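Local coordinates for fucolectin-related protein (PDB 2WMF) that probably cleaves host blood-group carbohydrate antigens, as the catalytic module of a family 98 glycoside hydrolase from Streptococcus pneumoniae, at residues E36-L41 and K71-I76; I76-A81 and R98-K103; S110-V115 and Y140-G145; W132-F137 and A171-H176. One frame throughout, in Å; residues are numbered along the deposited sequence.

How the interactions relate
All four contacts belong to the (beta/alpha)8 barrel; interaction 3 touches the other three, while 1 and 4 stay about 6 Å apart at their nearest atoms. Interactions 1 and 2 share I76 and lie in series along strand 74-79, their centres about 20 Å apart. Interaction 3 carries the sheet onward: I76 N lies 3.0 Å from P114 O, a probable hydrogen bond. Interaction 4 follows, with K144 O 3.1 Å from H176 N, likewise probably bonded. Outside the sheet, Y101 of interaction 2 packs on W132 of interaction 4. Interactions 1 and 3 sit at the N-terminal ends of their strands, whereas interaction 2 reaches a C-terminal end, where such barrels usually hold the active site.

Interaction 1. Residues E36-L41 and K71-I76; sequences ESPLLL and KPYAAI
Y73 has CG anti to its carbonyl carbon (chi1 -54°), which lays the ring alongside the backbone of S37 and P38, while L39, with CG anti to the backbone N (chi1 179°), sends CD1 across to A74 and A75. P38 O sits 3.3 Å from Y73 CB and, with S37 OG, lies at the ring edge near its plane. S37 OG stands 3.7 Å from Y73 CD1 in van der Waals contact, and its own hydrogen bond goes to T32 O. Beyond the ring the chains run side by side in the same direction. L40 N donates to Y73 O at 2.8 Å, in the carbonyl plane, and L40 O accepts from A75 N at 3.0 Å, so L40 grips the residues before and after A74, as a parallel ladder requires. These strands, 39-45 and 74-79, are the first two of the eight in a (beta/alpha)8 barrel, and with helix 59-64 between them they form its first beta-alpha-beta unit. L40 O is also touched by A74 CA at 3.3 Å, a CA-H...O contact. On one face L41 CD2 rests 4.0 Å from A75 CB, and F116 of strand 115-121 touches both side chains as well as L39. On the other, L40 packs against I313, I314 and F317 of helix 307-322, and A74 meets W63 of helix 59-64.

Interaction 2. Residues I76-A81 and R98-K103; sequences IELHPA and REWYVK
The tight part of this contact is the indole of W100 lying against P80. P80 CA sits over one face of the six-membered ring, 3.8 Å from its centroid and 23° off the normal, a CH-pi contact, and P80 CB comes within 3.9 Å of W100 CE3. W100 reaches this place because CG is anti to its backbone N (chi1 -174°), which sends the ring system from the helix toward the end of the strand. Farther out on the ring, W100 CH2 lies 3.4 Å from H79 O, approached obliquely, and 4.0 Å from L78 CB. The indole nitrogen takes no part across the contact: W100 NE1 is hydrogen-bonded to G52 O. Strand 74-79, helix 95-111 and strand 115-121 make a beta-alpha-beta unit of the (beta/alpha)8 barrel, and the segments meet where the first strand runs out at its C-terminal end. Y101, the helix neighbour of W100, makes a lighter touch, crossing P80 obliquely with OH 3.7 Å from P80 CG; that hydroxyl is hydrogen-bonded to V118 O, tying the helix to strand 115-121 as well. No hydrogen bond joins the two segments, which meet through van der Waals and CH-pi contact. Even the nearest pair of CA atoms, P80 and W100, is 7.3 Å apart, the gap being bridged by side chains. The contact gives way to solvent on the outer side of the helix, where E99 and K103 are exposed and R98, partly exposed, makes a salt bridge with D93.

Interaction 3. Residues S110-V115 and Y140-G145; sequences SLNIPV and YSVLKG
V115 and V142 bury the most surface here, and one backbone bond ties them together: V115 N donates to V142 O at 3.0 Å, almost straight at 177°. V115 O then accepts from K144 N at 2.8 Å, so V115 brackets L143 in a short parallel pairing. The side chain of V142 points across to the loop before V115, with V142 CB 3.3 Å from I113 O and CG1 packed against N112 CA. K144, next in buried area, curls back through bends at chi2 (-60°) and chi4 (-55°). Its NZ reaches V142 O at 3.2 Å from above the carbonyl plane, on the face opposite V115 N, giving that oxygen two donors. The same ammonium group lies 3.3 Å from P114 CB. On the exposed side, a water bridges the segments, donating to N112 OD1 and hydrogen-bonded to S141 OG at 2.8 Å. Both chains have just left a helix, the first through a Schellman motif at N112, the second through a type I turn from Y140 to L143. Q109 of helix 95-111 steadies that turn through V142 N and S141 OG. The contact thus starts the pairing of barrel strands 115-121 and 143-149: V115 packs on A108 of helix 95-111 and on L78 of strand 74-79, L143 packs against L133, Q136 and F137 of helix 130-139, and K144 continues the sheet to H176 in strand 176-180.

Interaction 4. Residues W132-F137 and A171-H176; sequences WLDEQF and AKYGAH
D134 meets K172 and Y173 with separate carboxylate oxygens. K172 NZ donates to D134 OD2 at 2.7 Å, on the syn lone pair, in a salt bridge that the lysine reaches with an extended chain. Y173 OH donates to D134 OD1 at 2.6 Å from above the carboxylate plane, which stands nearly perpendicular to the tyrosine ring (88°). Q138 NE2 is a further partner of OD1, so three donors hold the group. Next to this polar group, F137 CB lies over the face of the Y173 ring, 3.6 Å from its centroid, a CH-pi contact. The two rings are near parallel (24°) but slid apart, with centroids 5.4 Å from each other and little overlap. A175 CB touches F137 CE1 at 3.4 Å. R30 satisfies backbone oxygens on both sides, F137 O through NH2 and Y173 O through NE. Within the helix, W132 O accepts from both Q136 N and Q136 NE2. Here the outer layer of the (beta/alpha)8 barrel is joined laterally: helix 130-139 packs beside the end of helix 159-172, just where that chain turns through G174 into strand 176-180.

Interaction 1. Residues E36-L41 and K71-I76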
# COMPACT_ATOMS: atom_id res chain seq x y z
N GLU A 36 0.34 15.56 4.31
CA GLU A 36 -0.69 16.01 5.25
C GLU A 36 -2.13 15.74 4.81
O GLU A 36 -3.06 15.93 5.57
CB GLU A 36 -0.49 17.50 5.55
CG GLU A 36 0.90 17.73 6.14
CD GLU A 36 1.26 19.19 6.43
OE1 GLU A 36 0.33 20.00 6.51
OE2 GLU A 36 2.51 19.49 6.57
N SER A 37 -2.29 15.24 3.58
CA SER A 37 -3.60 15.00 2.97
C SER A 37 -3.50 13.80 2.00
O SER A 37 -3.50 13.96 0.78
CB SER A 37 -4.02 16.24 2.20
OG SER A 37 -5.30 16.15 1.65
N PRO A 38 -3.34 12.59 2.56
CA PRO A 38 -3.23 11.40 1.72
C PRO A 38 -4.57 11.05 1.08
O PRO A 38 -5.62 11.67 1.38
CB PRO A 38 -2.80 10.33 2.72
CG PRO A 38 -3.41 10.76 4.03
CD PRO A 38 -3.28 12.27 3.99
N LEU A 39 -4.54 10.09 0.16
CA LEU A 39 -5.72 9.69 -0.59
C LEU A 39 -5.97 8.18 -0.52
O LEU A 39 -5.05 7.37 -0.75
CB LEU A 39 -5.62 10.13 -2.08
CG LEU A 39 -6.80 9.74 -2.98
CD1 LEU A 39 -8.04 10.53 -2.51
CD2 LEU A 39 -6.54 10.01 -4.48
N LEU A 40 -7.18 7.82 -0.10
CA LEU A 40 -7.63 6.41 -0.08
C LEU A 40 -8.62 6.20 -1.21
O LEU A 40 -9.66 6.85 -1.25
CB LEU A 40 -8.26 6.09 1.28
CG LEU A 40 -8.92 4.70 1.44
CD1 LEU A 40 -7.80 3.65 1.49
CD2 LEU A 40 -9.82 4.57 2.69
N LEU A 41 -8.30 5.27 -2.11
CA LEU A 41 -9.16 4.85 -3.18
C LEU A 41 -9.85 3.51 -2.83
O LEU A 41 -9.20 2.57 -2.39
CB LEU A 41 -8.41 4.71 -4.50
CG LEU A 41 -7.88 6.00 -5.12
CD1 LEU A 41 -6.81 5.73 -6.20
CD2 LEU A 41 -9.04 6.82 -5.69
N LYS A 71 -13.58 10.57 4.79
CA LYS A 71 -14.12 11.14 3.56
C LYS A 71 -13.34 12.32 2.94
O LYS A 71 -13.22 12.39 1.73
CB LYS A 71 -15.61 11.49 3.74
CG LYS A 71 -16.61 10.32 3.67
CD LYS A 71 -18.05 10.84 3.67
CE LYS A 71 -19.08 9.79 3.28
NZ LYS A 71 -19.35 8.79 4.35
N PRO A 72 -12.83 13.27 3.74
CA PRO A 72 -12.06 14.34 3.12
C PRO A 72 -10.79 13.91 2.39
O PRO A 72 -10.20 14.72 1.66
CB PRO A 72 -11.69 15.27 4.31
CG PRO A 72 -12.68 14.92 5.42
CD PRO A 72 -13.00 13.46 5.20
N TYR A 73 -10.38 12.65 2.62
CA TYR A 73 -9.15 12.06 2.12
C TYR A 73 -9.42 10.81 1.27
O TYR A 73 -8.56 9.96 1.16
CB TYR A 73 -8.26 11.70 3.32
CG TYR A 73 -8.02 12.87 4.24
CD1 TYR A 73 -7.16 13.88 3.89
CD2 TYR A 73 -8.71 12.95 5.43
CE1 TYR A 73 -6.96 14.97 4.72
CE2 TYR A 73 -8.54 14.05 6.27
CZ TYR A 73 -7.65 15.04 5.92
OH TYR A 73 -7.46 16.16 6.77
N ALA A 74 -10.60 10.75 0.70
CA ALA A 74 -11.08 9.54 -0.01
C ALA A 74 -11.74 9.83 -1.35
O ALA A 74 -12.26 10.92 -1.58
CB ALA A 74 -12.03 8.72 0.89
N ALA A 75 -11.79 8.81 -2.20
CA ALA A 75 -12.50 8.84 -3.44
C ALA A 75 -12.83 7.41 -3.86
O ALA A 75 -12.22 6.45 -3.36
CB ALA A 75 -11.70 9.53 -4.53
N ILE A 76 -13.76 7.31 -4.78
CA ILE A 76 -14.21 6.06 -5.33
C ILE A 76 -13.66 5.85 -6.75
O ILE A 76 -13.77 6.72 -7.64
CB ILE A 76 -15.75 5.97 -5.37
CG1 ILE A 76 -16.33 6.18 -3.96
CG2 ILE A 76 -16.20 4.63 -5.97
CD1 ILE A 76 -15.83 5.18 -2.89

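Interaction 2. Residues I76-A81 and R98-K103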
# COMPACT_ATOMS: atom_id res chain seq x y z
N ILE A 76 -13.76 7.31 -4.78
CA ILE A 76 -14.21 6.06 -5.33
C ILE A 76 -13.66 5.85 -6.75
O ILE A 76 -13.77 6.72 -7.64
CB ILE A 76 -15.75 5.97 -5.37
CG1 ILE A 76 -16.33 6.18 -3.96
CG2 ILE A 76 -16.20 4.63 -5.97
CD1 ILE A 76 -15.83 5.18 -2.89
N GLU A 77 -13.04 4.69 -6.96
CA GLU A 77 -12.54 4.30 -8.29
C GLU A 77 -13.68 3.57 -9.02
O GLU A 77 -14.41 2.77 -8.42
CB GLU A 77 -11.34 3.34 -8.16
CG GLU A 77 -11.08 2.54 -9.47
CD GLU A 77 -10.09 1.41 -9.35
OE1 GLU A 77 -9.06 1.58 -8.69
OE2 GLU A 77 -10.31 0.33 -9.97
N LEU A 78 -13.88 3.94 -10.28
CA LEU A 78 -14.89 3.34 -11.13
C LEU A 78 -14.20 2.59 -12.24
O LEU A 78 -13.64 3.19 -13.12
CB LEU A 78 -15.83 4.40 -11.70
CG LEU A 78 -16.75 5.09 -10.67
CD1 LEU A 78 -17.40 6.34 -11.34
CD2 LEU A 78 -17.86 4.16 -10.14
N HIS A 79 -14.25 1.26 -12.17
CA HIS A 79 -13.60 0.37 -13.13
C HIS A 79 -14.70 -0.29 -13.98
O HIS A 79 -15.57 -0.96 -13.45
CB HIS A 79 -12.79 -0.73 -12.40
CG HIS A 79 -11.82 -1.45 -13.29
ND1 HIS A 79 -12.10 -1.82 -14.59
CD2 HIS A 79 -10.55 -1.87 -13.05
CE1 HIS A 79 -11.04 -2.41 -15.12
NE2 HIS A 79 -10.08 -2.44 -14.21
N PRO A 80 -14.66 -0.08 -15.30
CA PRO A 80 -15.76 -0.57 -16.12
C PRO A 80 -15.87 -2.09 -16.14
O PRO A 80 -16.96 -2.62 -16.35
CB PRO A 80 -15.47 0.01 -17.52
CG PRO A 80 -13.96 0.24 -17.53
CD PRO A 80 -13.63 0.62 -16.11
N ALA A 81 -14.75 -2.79 -15.92
CA ALA A 81 -14.78 -4.24 -15.64
C ALA A 81 -15.62 -5.01 -16.67
O ALA A 81 -15.28 -4.99 -17.84
CB ALA A 81 -15.26 -4.50 -14.20
N ARG A 98 -18.72 4.21 -22.90
CA ARG A 98 -18.93 5.63 -22.66
C ARG A 98 -20.27 5.83 -21.88
O ARG A 98 -20.35 6.60 -20.91
CB ARG A 98 -18.93 6.38 -23.99
CG ARG A 98 -17.62 6.40 -24.74
CD ARG A 98 -17.66 7.40 -25.89
NE ARG A 98 -16.54 7.30 -26.81
CZ ARG A 98 -16.33 8.16 -27.81
NH1 ARG A 98 -17.16 9.18 -28.00
NH2 ARG A 98 -15.29 8.02 -28.61
N GLU A 99 -21.29 5.08 -22.28
CA GLU A 99 -22.60 5.13 -21.63
C GLU A 99 -22.48 4.81 -20.14
O GLU A 99 -23.10 5.48 -19.30
CB GLU A 99 -23.59 4.17 -22.33
CG GLU A 99 -24.39 4.91 -23.35
CD GLU A 99 -25.11 4.05 -24.38
OE1 GLU A 99 -25.25 2.81 -24.18
OE2 GLU A 99 -25.54 4.65 -25.41
N TRP A 100 -21.69 3.78 -19.83
CA TRP A 100 -21.47 3.38 -18.45
C TRP A 100 -20.74 4.47 -17.67
O TRP A 100 -21.15 4.80 -16.56
CB TRP A 100 -20.69 2.06 -18.37
CG TRP A 100 -20.57 1.53 -16.96
CD1 TRP A 100 -21.48 0.78 -16.29
CD2 TRP A 100 -19.46 1.72 -16.05
NE1 TRP A 100 -21.02 0.49 -15.02
CE2 TRP A 100 -19.78 1.04 -14.86
CE3 TRP A 100 -18.24 2.39 -16.14
CZ2 TRP A 100 -18.92 1.02 -13.75
CZ3 TRP A 100 -17.38 2.35 -15.05
CH2 TRP A 100 -17.73 1.68 -13.88
N TYR A 101 -19.66 5.01 -18.24
CA TYR A 101 -18.93 6.11 -17.57
C TYR A 101 -19.87 7.27 -17.23
O TYR A 101 -19.87 7.78 -16.12
CB TYR A 101 -17.80 6.64 -18.44
CG TYR A 101 -16.55 5.76 -18.57
CD1 TYR A 101 -15.97 5.12 -17.47
CD2 TYR A 101 -15.92 5.63 -19.80
CE1 TYR A 101 -14.82 4.34 -17.63
CE2 TYR A 101 -14.76 4.86 -19.96
CZ TYR A 101 -14.23 4.21 -18.86
OH TYR A 101 -13.09 3.47 -19.05
N VAL A 102 -20.68 7.66 -18.22
CA VAL A 102 -21.62 8.78 -18.08
C VAL A 102 -22.70 8.47 -17.06
O VAL A 102 -22.99 9.31 -16.19
CB VAL A 102 -22.22 9.19 -19.45
CG1 VAL A 102 -23.38 10.21 -19.26
CG2 VAL A 102 -21.12 9.78 -20.37
N LYS A 103 -23.26 7.28 -17.12
CA LYS A 103 -24.21 6.82 -16.08
C LYS A 103 -23.62 6.99 -14.68
O LYS A 103 -24.25 7.52 -13.79
CB LYS A 103 -24.62 5.35 -16.32
CG LYS A 103 -25.55 4.75 -15.26
CD LYS A 103 -25.60 3.23 -15.40
CE LYS A 103 -26.29 2.56 -14.23
NZ LYS A 103 -27.76 2.50 -14.42

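Interaction 3. Residues S110-V115 and Y140-G145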
# COMPACT_ATOMS: atom_id res chain seq x y z
N SER A 110 -24.74 13.66 -8.75
CA SER A 110 -25.97 13.89 -7.96
C SER A 110 -25.78 13.70 -6.44
O SER A 110 -26.45 14.36 -5.62
CB SER A 110 -27.09 13.01 -8.49
OG SER A 110 -26.93 11.67 -8.06
N LEU A 111 -24.84 12.82 -6.06
CA LEU A 111 -24.50 12.53 -4.67
C LEU A 111 -23.25 13.22 -4.11
O LEU A 111 -22.89 13.04 -2.93
CB LEU A 111 -24.36 11.01 -4.49
CG LEU A 111 -25.62 10.15 -4.78
CD1 LEU A 111 -25.30 8.64 -4.75
CD2 LEU A 111 -26.73 10.48 -3.79
N ASN A 112 -22.62 14.05 -4.94
CA ASN A 112 -21.36 14.72 -4.61
C ASN A 112 -20.23 13.79 -4.15
O ASN A 112 -19.45 14.11 -3.26
CB ASN A 112 -21.52 15.91 -3.66
CG ASN A 112 -21.40 17.18 -4.41
OD1 ASN A 112 -20.28 17.60 -4.78
ND2 ASN A 112 -22.54 17.77 -4.75
N ILE A 113 -20.13 12.68 -4.84
CA ILE A 113 -19.11 11.66 -4.49
C ILE A 113 -17.90 11.82 -5.42
O ILE A 113 -18.07 11.71 -6.63
CB ILE A 113 -19.64 10.25 -4.70
CG1 ILE A 113 -20.82 9.99 -3.75
CG2 ILE A 113 -18.49 9.17 -4.50
CD1 ILE A 113 -21.58 8.72 -4.06
N PRO A 114 -16.69 12.05 -4.87
CA PRO A 114 -15.48 12.19 -5.73
C PRO A 114 -15.11 10.85 -6.38
O PRO A 114 -15.05 9.83 -5.69
CB PRO A 114 -14.39 12.66 -4.77
CG PRO A 114 -14.81 12.20 -3.43
CD PRO A 114 -16.34 12.20 -3.44
N VAL A 115 -14.91 10.86 -7.69
CA VAL A 115 -14.58 9.66 -8.42
C VAL A 115 -13.38 9.80 -9.36
O VAL A 115 -13.05 10.90 -9.83
CB VAL A 115 -15.80 9.13 -9.21
CG1 VAL A 115 -16.98 8.77 -8.27
CG2 VAL A 115 -16.23 10.12 -10.33
N TYR A 140 -18.34 17.61 -15.16
CA TYR A 140 -18.49 16.96 -13.87
C TYR A 140 -17.41 17.42 -12.87
O TYR A 140 -16.24 17.00 -12.97
CB TYR A 140 -18.40 15.44 -14.05
CG TYR A 140 -19.53 14.86 -14.89
CD1 TYR A 140 -20.84 14.82 -14.37
CD2 TYR A 140 -19.32 14.45 -16.21
CE1 TYR A 140 -21.88 14.33 -15.12
CE2 TYR A 140 -20.38 13.95 -16.98
CZ TYR A 140 -21.66 13.91 -16.41
OH TYR A 140 -22.71 13.42 -17.14
N SER A 141 -17.81 18.22 -11.89
CA SER A 141 -16.90 18.64 -10.83
C SER A 141 -16.44 17.44 -9.95
O SER A 141 -15.38 17.50 -9.34
CB SER A 141 -17.54 19.73 -9.93
OG SER A 141 -18.65 19.26 -9.23
N VAL A 142 -17.26 16.39 -9.89
CA VAL A 142 -16.88 15.18 -9.09
C VAL A 142 -15.78 14.34 -9.77
O VAL A 142 -15.21 13.48 -9.12
CB VAL A 142 -18.07 14.25 -8.76
CG1 VAL A 142 -19.10 14.96 -7.85
CG2 VAL A 142 -18.71 13.69 -9.99
N LEU A 143 -15.51 14.57 -11.05
CA LEU A 143 -14.50 13.79 -11.76
C LEU A 143 -13.12 14.33 -11.36
O LEU A 143 -12.72 15.38 -11.80
CB LEU A 143 -14.70 13.83 -13.27
CG LEU A 143 -13.68 13.04 -14.10
CD1 LEU A 143 -13.59 11.55 -13.60
CD2 LEU A 143 -13.92 13.12 -15.63
N LYS A 144 -12.39 13.55 -10.57
CA LYS A 144 -11.12 13.98 -9.98
C LYS A 144 -9.90 13.51 -10.75
O LYS A 144 -8.81 14.03 -10.53
CB LYS A 144 -11.01 13.51 -8.50
CG LYS A 144 -12.18 13.96 -7.62
CD LYS A 144 -12.24 15.50 -7.61
CE LYS A 144 -13.14 16.01 -6.53
NZ LYS A 144 -14.38 15.40 -6.69
N GLY A 145 -10.08 12.62 -11.71
CA GLY A 145 -8.96 12.08 -12.47
C GLY A 145 -9.26 10.72 -13.04
O GLY A 145 -10.40 10.25 -13.05
O HOH W 1 -17.97 18.80 -6.58

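Interaction 4. Residues W132-F137 and A171-H176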
# COMPACT_ATOMS: atom_id res chain seq x y z
N TRP A 132 -12.84 13.43 -25.41
CA TRP A 132 -13.98 12.96 -24.63
C TRP A 132 -13.74 13.14 -23.14
O TRP A 132 -14.61 13.59 -22.40
CB TRP A 132 -14.30 11.49 -24.95
CG TRP A 132 -15.43 10.90 -24.15
CD1 TRP A 132 -16.76 10.86 -24.48
CD2 TRP A 132 -15.33 10.26 -22.86
NE1 TRP A 132 -17.47 10.23 -23.50
CE2 TRP A 132 -16.63 9.87 -22.48
CE3 TRP A 132 -14.26 9.98 -21.99
CZ2 TRP A 132 -16.90 9.23 -21.27
CZ3 TRP A 132 -14.52 9.37 -20.81
CH2 TRP A 132 -15.82 8.97 -20.45
N LEU A 133 -12.55 12.81 -22.68
CA LEU A 133 -12.23 13.00 -21.27
C LEU A 133 -12.29 14.50 -20.88
O LEU A 133 -12.82 14.86 -19.81
CB LEU A 133 -10.84 12.45 -20.96
CG LEU A 133 -10.35 12.58 -19.52
CD1 LEU A 133 -11.29 11.85 -18.57
CD2 LEU A 133 -8.88 12.11 -19.37
N ASP A 134 -11.72 15.35 -21.75
CA ASP A 134 -11.73 16.82 -21.58
C ASP A 134 -13.20 17.30 -21.34
O ASP A 134 -13.48 18.02 -20.38
CB ASP A 134 -11.09 17.46 -22.81
CG ASP A 134 -10.93 18.98 -22.69
OD1 ASP A 134 -11.95 19.66 -22.47
OD2 ASP A 134 -9.79 19.44 -22.79
N GLU A 135 -14.12 16.80 -22.17
CA GLU A 135 -15.56 17.10 -22.05
C GLU A 135 -16.11 16.66 -20.71
O GLU A 135 -16.89 17.37 -20.10
CB GLU A 135 -16.34 16.43 -23.19
CG GLU A 135 -16.07 17.07 -24.53
CD GLU A 135 -16.63 16.26 -25.71
OE1 GLU A 135 -17.15 15.13 -25.52
OE2 GLU A 135 -16.53 16.78 -26.86
N GLN A 136 -15.70 15.49 -20.25
CA GLN A 136 -16.19 15.01 -18.98
C GLN A 136 -15.69 15.87 -17.81
O GLN A 136 -16.46 16.15 -16.90
CB GLN A 136 -15.90 13.51 -18.75
CG GLN A 136 -16.30 12.57 -19.89
CD GLN A 136 -17.62 12.96 -20.58
OE1 GLN A 136 -18.66 13.11 -19.91
NE2 GLN A 136 -17.57 13.15 -21.90
N PHE A 137 -14.42 16.31 -17.85
CA PHE A 137 -13.91 17.22 -16.81
C PHE A 137 -14.69 18.55 -16.80
O PHE A 137 -14.95 19.10 -15.74
CB PHE A 137 -12.43 17.53 -17.02
CG PHE A 137 -11.48 16.45 -16.56
CD1 PHE A 137 -11.54 15.96 -15.26
CD2 PHE A 137 -10.45 16.01 -17.40
CE1 PHE A 137 -10.62 14.98 -14.80
CE2 PHE A 137 -9.53 15.05 -16.94
CZ PHE A 137 -9.63 14.54 -15.63
N ALA A 171 -3.93 17.89 -16.36
CA ALA A 171 -3.27 19.13 -15.90
C ALA A 171 -4.13 20.35 -16.24
O ALA A 171 -4.14 21.34 -15.49
CB ALA A 171 -1.85 19.25 -16.50
N LYS A 172 -4.84 20.27 -17.36
CA LYS A 172 -5.71 21.38 -17.79
C LYS A 172 -6.82 21.66 -16.77
O LYS A 172 -7.28 22.82 -16.60
CB LYS A 172 -6.25 21.04 -19.18
CG LYS A 172 -7.20 22.05 -19.76
CD LYS A 172 -7.57 21.72 -21.23
CE LYS A 172 -8.75 22.55 -21.72
NZ LYS A 172 -9.26 22.10 -23.03
N TYR A 173 -7.25 20.60 -16.08
CA TYR A 173 -8.42 20.66 -15.21
C TYR A 173 -8.08 20.47 -13.72
O TYR A 173 -8.98 20.30 -12.92
CB TYR A 173 -9.48 19.62 -15.67
CG TYR A 173 -10.12 20.03 -17.00
CD1 TYR A 173 -11.11 21.01 -17.02
CD2 TYR A 173 -9.68 19.51 -18.22
CE1 TYR A 173 -11.67 21.44 -18.22
CE2 TYR A 173 -10.24 19.93 -19.43
CZ TYR A 173 -11.23 20.90 -19.43
OH TYR A 173 -11.83 21.39 -20.60
N GLY A 174 -6.80 20.47 -13.35
CA GLY A 174 -6.41 20.30 -11.96
C GLY A 174 -6.64 18.90 -11.42
O GLY A 174 -6.76 18.71 -10.21
N ALA A 175 -6.69 17.94 -12.34
CA ALA A 175 -6.98 16.57 -12.00
C ALA A 175 -5.70 15.73 -11.86
O ALA A 175 -4.59 16.23 -12.13
CB ALA A 175 -7.90 15.97 -13.06
N HIS A 176 -5.87 14.48 -11.44
CA HIS A 176 -4.72 13.54 -11.30
C HIS A 176 -4.83 12.34 -12.25
O HIS A 176 -5.90 11.75 -12.40
CB HIS A 176 -4.61 13.03 -9.87
CG HIS A 176 -4.11 14.04 -8.89
ND1 HIS A 176 -4.95 14.87 -8.16
CD2 HIS A 176 -2.84 14.36 -8.52
CE1 HIS A 176 -4.21 15.67 -7.41
NE2 HIS A 176 -2.92 15.37 -7.60